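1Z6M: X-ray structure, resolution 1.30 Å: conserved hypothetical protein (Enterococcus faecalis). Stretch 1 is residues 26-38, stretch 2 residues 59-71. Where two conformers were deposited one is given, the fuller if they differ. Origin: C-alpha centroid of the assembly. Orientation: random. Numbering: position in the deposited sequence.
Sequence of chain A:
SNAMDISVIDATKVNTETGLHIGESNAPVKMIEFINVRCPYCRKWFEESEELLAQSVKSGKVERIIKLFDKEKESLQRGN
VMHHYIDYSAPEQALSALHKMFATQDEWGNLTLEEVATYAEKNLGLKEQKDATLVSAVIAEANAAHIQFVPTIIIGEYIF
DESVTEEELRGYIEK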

# COMPACT_ATOMS: atom_id res chain seq x y z
N ASN A 26 -6.56 -17.13 -6.25
CA ASN A 26 -7.98 -17.49 -6.15
C ASN A 26 -8.57 -17.27 -4.76
O ASN A 26 -9.72 -17.63 -4.51
CB ASN A 26 -8.22 -18.93 -6.62
CG ASN A 26 -7.86 -19.14 -8.08
OD1 ASN A 26 -6.93 -19.88 -8.40
ND2 ASN A 26 -8.60 -18.50 -8.97
N ALA A 27 -7.82 -16.61 -3.87
CA ALA A 27 -8.37 -16.31 -2.54
C ALA A 27 -9.66 -15.52 -2.69
O ALA A 27 -9.73 -14.59 -3.49
CB ALA A 27 -7.37 -15.55 -1.70
N PRO A 28 -10.71 -15.91 -1.95
CA PRO A 28 -12.02 -15.28 -2.10
C PRO A 28 -12.08 -13.81 -1.68
O PRO A 28 -12.80 -13.01 -2.30
CB PRO A 28 -12.94 -16.14 -1.22
CG PRO A 28 -12.02 -16.84 -0.27
CD PRO A 28 -10.75 -17.06 -1.01
N VAL A 29 -11.33 -13.44 -0.65
CA VAL A 29 -11.40 -12.07 -0.14
C VAL A 29 -10.27 -11.26 -0.75
O VAL A 29 -9.09 -11.59 -0.57
CB VAL A 29 -11.36 -12.02 1.41
CG1 VAL A 29 -11.35 -10.58 1.90
CG2 VAL A 29 -12.54 -12.79 1.99
N LYS A 30 -10.63 -10.22 -1.49
CA LYS A 30 -9.66 -9.35 -2.14
C LYS A 30 -9.54 -8.07 -1.34
O LYS A 30 -10.52 -7.34 -1.18
CB LYS A 30 -10.09 -9.02 -3.57
CG LYS A 30 -10.38 -10.24 -4.47
CD LYS A 30 -9.19 -11.19 -4.57
CE LYS A 30 -9.42 -12.23 -5.64
NZ LYS A 30 -8.40 -13.30 -5.57
N MSE A 31 -8.35 -7.82 -0.81
CA MSE A 31 -8.08 -6.66 0.02
C MSE A 31 -7.25 -5.67 -0.78
O MSE A 31 -6.10 -5.96 -1.09
CB MSE A 31 -7.33 -7.09 1.29
CG MSE A 31 -7.01 -5.95 2.26
SE MSE A 31 -6.24 -6.53 3.84
CE MSE A 31 -7.53 -7.68 4.44
N ILE A 32 -7.84 -4.53 -1.11
CA ILE A 32 -7.17 -3.51 -1.91
C ILE A 32 -6.63 -2.42 -0.99
O ILE A 32 -7.36 -1.88 -0.17
CB ILE A 32 -8.15 -2.93 -2.96
CG1 ILE A 32 -8.46 -4.00 -4.04
CG2 ILE A 32 -7.58 -1.67 -3.62
CD1 ILE A 32 -9.72 -3.74 -4.83
N GLU A 33 -5.34 -2.11 -1.13
CA GLU A 33 -4.68 -1.18 -0.21
C GLU A 33 -3.97 -0.09 -0.98
O GLU A 33 -2.93 -0.34 -1.61
CB GLU A 33 -3.65 -1.92 0.67
CG GLU A 33 -4.25 -3.14 1.35
CD GLU A 33 -3.27 -3.99 2.13
OE1 GLU A 33 -2.33 -3.46 2.78
OE2 GLU A 33 -3.49 -5.21 2.13
N PHE A 34 -4.51 1.13 -0.92
CA PHE A 34 -3.83 2.30 -1.47
C PHE A 34 -2.97 2.90 -0.37
O PHE A 34 -3.49 3.34 0.66
CB PHE A 34 -4.85 3.35 -1.96
CG PHE A 34 -5.56 2.97 -3.22
CD1 PHE A 34 -6.70 2.15 -3.19
CD2 PHE A 34 -5.10 3.42 -4.46
CE1 PHE A 34 -7.38 1.82 -4.36
CE2 PHE A 34 -5.76 3.08 -5.63
CZ PHE A 34 -6.89 2.28 -5.58
N ILE A 35 -1.66 2.88 -0.58
CA ILE A 35 -0.74 3.33 0.44
C ILE A 35 0.40 4.14 -0.19
O ILE A 35 0.67 4.06 -1.39
CB ILE A 35 -0.12 2.17 1.28
CG1 ILE A 35 0.69 1.24 0.39
CG2 ILE A 35 -1.20 1.41 2.09
CD1 ILE A 35 1.57 0.29 1.20
N ASN A 36 1.06 4.94 0.64
CA ASN A 36 2.32 5.55 0.27
C ASN A 36 3.30 5.22 1.39
O ASN A 36 2.98 5.39 2.57
CB ASN A 36 2.16 7.07 0.08
CG ASN A 36 3.45 7.76 -0.31
OD1 ASN A 36 4.40 7.79 0.47
ND2 ASN A 36 3.50 8.33 -1.52
N VAL A 37 4.46 4.69 1.04
CA VAL A 37 5.36 4.13 2.05
C VAL A 37 6.03 5.15 2.95
O VAL A 37 6.64 4.78 3.94
CB VAL A 37 6.44 3.16 1.49
CG1 VAL A 37 5.80 1.95 0.86
CG2 VAL A 37 7.42 3.88 0.54
N ARG A 38 5.91 6.44 2.63
CA ARG A 38 6.40 7.47 3.56
C ARG A 38 5.35 7.88 4.58
O ARG A 38 5.65 8.55 5.56
CB ARG A 38 6.92 8.71 2.82
CG ARG A 38 7.91 9.55 3.67
CD ARG A 38 7.28 10.78 4.28
NE ARG A 38 8.19 11.43 5.23
CZ ARG A 38 8.30 11.09 6.51
NH1 ARG A 38 7.58 10.11 7.01
NH2 ARG A 38 9.15 11.74 7.30
N SER A 59 -3.53 -18.80 5.01
CA SER A 59 -4.67 -19.72 5.04
C SER A 59 -5.49 -19.76 3.74
O SER A 59 -6.43 -20.55 3.63
CB SER A 59 -5.59 -19.34 6.19
OG SER A 59 -6.28 -18.15 5.88
N GLY A 60 -5.15 -18.90 2.78
CA GLY A 60 -5.82 -18.87 1.48
C GLY A 60 -7.08 -18.03 1.44
O GLY A 60 -7.76 -17.99 0.42
N LYS A 61 -7.42 -17.36 2.54
CA LYS A 61 -8.65 -16.58 2.64
C LYS A 61 -8.54 -15.24 1.91
O LYS A 61 -9.49 -14.82 1.25
CB LYS A 61 -9.04 -16.37 4.11
CG LYS A 61 -10.29 -15.54 4.35
CD LYS A 61 -11.57 -16.31 4.09
CE LYS A 61 -12.74 -15.53 4.67
NZ LYS A 61 -14.02 -16.28 4.72
N VAL A 62 -7.38 -14.59 2.02
CA VAL A 62 -7.19 -13.24 1.53
C VAL A 62 -6.07 -13.15 0.50
O VAL A 62 -5.01 -13.76 0.67
CB VAL A 62 -6.86 -12.28 2.71
CG1 VAL A 62 -6.33 -10.93 2.22
CG2 VAL A 62 -8.07 -12.09 3.61
N GLU A 63 -6.33 -12.40 -0.56
CA GLU A 63 -5.28 -11.90 -1.44
C GLU A 63 -5.21 -10.39 -1.26
O GLU A 63 -6.23 -9.71 -1.35
CB GLU A 63 -5.59 -12.21 -2.91
CG GLU A 63 -4.47 -11.78 -3.87
CD GLU A 63 -4.83 -11.90 -5.35
OE1 GLU A 63 -6.03 -11.89 -5.70
OE2 GLU A 63 -3.89 -11.98 -6.17
N ARG A 64 -4.01 -9.87 -1.01
CA ARG A 64 -3.82 -8.43 -0.91
C ARG A 64 -3.36 -7.91 -2.25
O ARG A 64 -2.51 -8.53 -2.90
CB ARG A 64 -2.78 -8.08 0.14
CG ARG A 64 -3.11 -8.61 1.53
CD ARG A 64 -1.90 -8.48 2.45
NE ARG A 64 -1.65 -7.08 2.78
CZ ARG A 64 -0.64 -6.66 3.53
NH1 ARG A 64 0.26 -7.52 4.01
NH2 ARG A 64 -0.52 -5.36 3.80
N ILE A 65 -3.92 -6.76 -2.64
CA ILE A 65 -3.46 -6.06 -3.83
C ILE A 65 -3.02 -4.67 -3.38
O ILE A 65 -3.84 -3.80 -3.08
CB ILE A 65 -4.52 -5.99 -4.96
CG1 ILE A 65 -5.06 -7.38 -5.31
CG2 ILE A 65 -3.91 -5.33 -6.20
CD1 ILE A 65 -6.32 -7.77 -4.53
N ILE A 66 -1.71 -4.51 -3.29
CA ILE A 66 -1.11 -3.32 -2.71
C ILE A 66 -0.78 -2.33 -3.82
O ILE A 66 0.03 -2.64 -4.72
CB ILE A 66 0.12 -3.68 -1.84
CG1 ILE A 66 -0.31 -4.59 -0.68
CG2 ILE A 66 0.80 -2.41 -1.31
CD1 ILE A 66 0.85 -5.27 0.04
N LYS A 67 -1.42 -1.17 -3.75
CA LYS A 67 -1.34 -0.14 -4.77
C LYS A 67 -0.51 1.01 -4.23
O LYS A 67 -0.98 1.76 -3.37
CB LYS A 67 -2.75 0.30 -5.18
CG LYS A 67 -3.52 -0.87 -5.80
CD LYS A 67 -4.95 -0.51 -6.14
CE LYS A 67 -5.73 -1.73 -6.63
NZ LYS A 67 -5.51 -2.06 -8.08
N LEU A 68 0.71 1.13 -4.73
CA LEU A 68 1.64 2.16 -4.25
C LEU A 68 1.33 3.46 -4.97
O LEU A 68 1.59 3.60 -6.17
CB LEU A 68 3.09 1.70 -4.43
CG LEU A 68 3.43 0.41 -3.68
CD1 LEU A 68 4.88 0.05 -3.92
CD2 LEU A 68 3.15 0.50 -2.19
N PHE A 69 0.71 4.36 -4.22
CA PHE A 69 0.11 5.59 -4.74
C PHE A 69 1.14 6.71 -4.59
O PHE A 69 1.39 7.21 -3.47
CB PHE A 69 -1.14 5.85 -3.89
CG PHE A 69 -2.09 6.92 -4.39
CD1 PHE A 69 -1.84 7.71 -5.52
CD2 PHE A 69 -3.25 7.17 -3.66
CE1 PHE A 69 -2.75 8.70 -5.90
CE2 PHE A 69 -4.15 8.15 -4.04
CZ PHE A 69 -3.90 8.93 -5.16
N ASP A 70 1.76 7.11 -5.71
CA ASP A 70 2.66 8.29 -5.68
C ASP A 70 1.81 9.54 -5.48
O ASP A 70 0.80 9.73 -6.18
CB ASP A 70 3.54 8.49 -6.93
CG ASP A 70 4.49 7.32 -7.21
OD1 ASP A 70 4.50 6.28 -6.48
OD2 ASP A 70 5.29 7.47 -8.17
N LYS A 71 2.22 10.39 -4.55
CA LYS A 71 1.40 11.52 -4.12
C LYS A 71 2.14 12.82 -4.30
O LYS A 71 3.36 12.84 -4.40
CB LYS A 71 1.00 11.36 -2.65
CG LYS A 71 0.08 10.19 -2.34
CD LYS A 71 -1.32 10.37 -2.92
CE LYS A 71 -2.11 11.45 -2.23
NZ LYS A 71 -3.23 11.88 -3.10

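Two buried charges open this example: Glu 33 and Arg 64, on neighbouring strands of a parallel sheet, join in a two-pronged salt bridge. The carboxylate meets the guanidinium edge-on, near its plane, so that Arg 64 NE donates to Glu 33 OE2 at 2.7 Å while Arg 64 NH2 donates to Glu 33 OE1 at 2.8 Å. Both N-H bonds point almost straight at their acceptors. The general principle is that charge is tolerated in a protein interior when it is matched, and here two donors answer two acceptors. The pair is also diagonal: Arg 64 lies directly across from Met 31, and Glu 33 from Ile 66, yet all four side chains share one face of the sheet, which lets the long polar chains reach past their immediate partners.

The scaffold beneath is a regular parallel ladder. Strands 29-35 and 62-68 run in the same direction, with axes inclined by 20° and approaching to 4.7 Å. In a parallel pair, a residue characteristically bonds to two residues that flank its opposite number, and the odd-numbered residues of the first strand do exactly this. Met 31 N donates to Glu 63 O at 2.9 Å, and Met 31 O accepts from Ile 65 N at 2.8 Å, bracketing Arg 64. Val 29, Glu 33 and Ile 35 repeat the pattern, the shortest of these backbone bonds being Lys 67 N to Glu 33 O at 2.7 Å. The last rung passes beyond the second strand, where Phe 69 N donates to Ile 35 O at 2.8 Å. Asn 36 then continues the polar link with its side chain, ND2 donating to Phe 69 O at 3.1 Å.

Side chains alternate between the faces. Along with the buried ion pair, one face carries Val 29, Met 31 and Ile 35 against Val 62, Ile 66 and Leu 68. The branched chains mesh closely toward its C-terminal end, where Ile 35 CG1 comes within 3.6 Å of Leu 68 CD2 and Ile 35 CD1 within 3.8 Å of Ile 66 CG2. Met 31, a selenomethionine, packs its CB 4.1 Å from Val 62 CG1.

The other face has a second salt bridge, this time between directly paired residues: Lys 30 NZ lies 2.8 Å from Glu 63 OE1. Lys 30 NZ also donates to Ala 27 O at 2.8 Å, tying the start of the first stretch to the charged pair. Farther along, Lys 67 uses its aliphatic portion instead. Its CD sits over one face of the Phe 34 ring, 3.8 Å from the centroid, in a CH-pi contact, while Lys 67 CE approaches Ile 32 CG2 at 3.5 Å; its NZ is hydrogen-bonded elsewhere in the structure. A lysine can thus serve as both an apolar surface and a polar terminus.

At the entrance, Gly 60 closes a helix in a Schellman motif with positive phi, a conformation that favours glycine. Its carbonyl O lies 3.3 Å from Ala 27 CB, just ahead of the ladder.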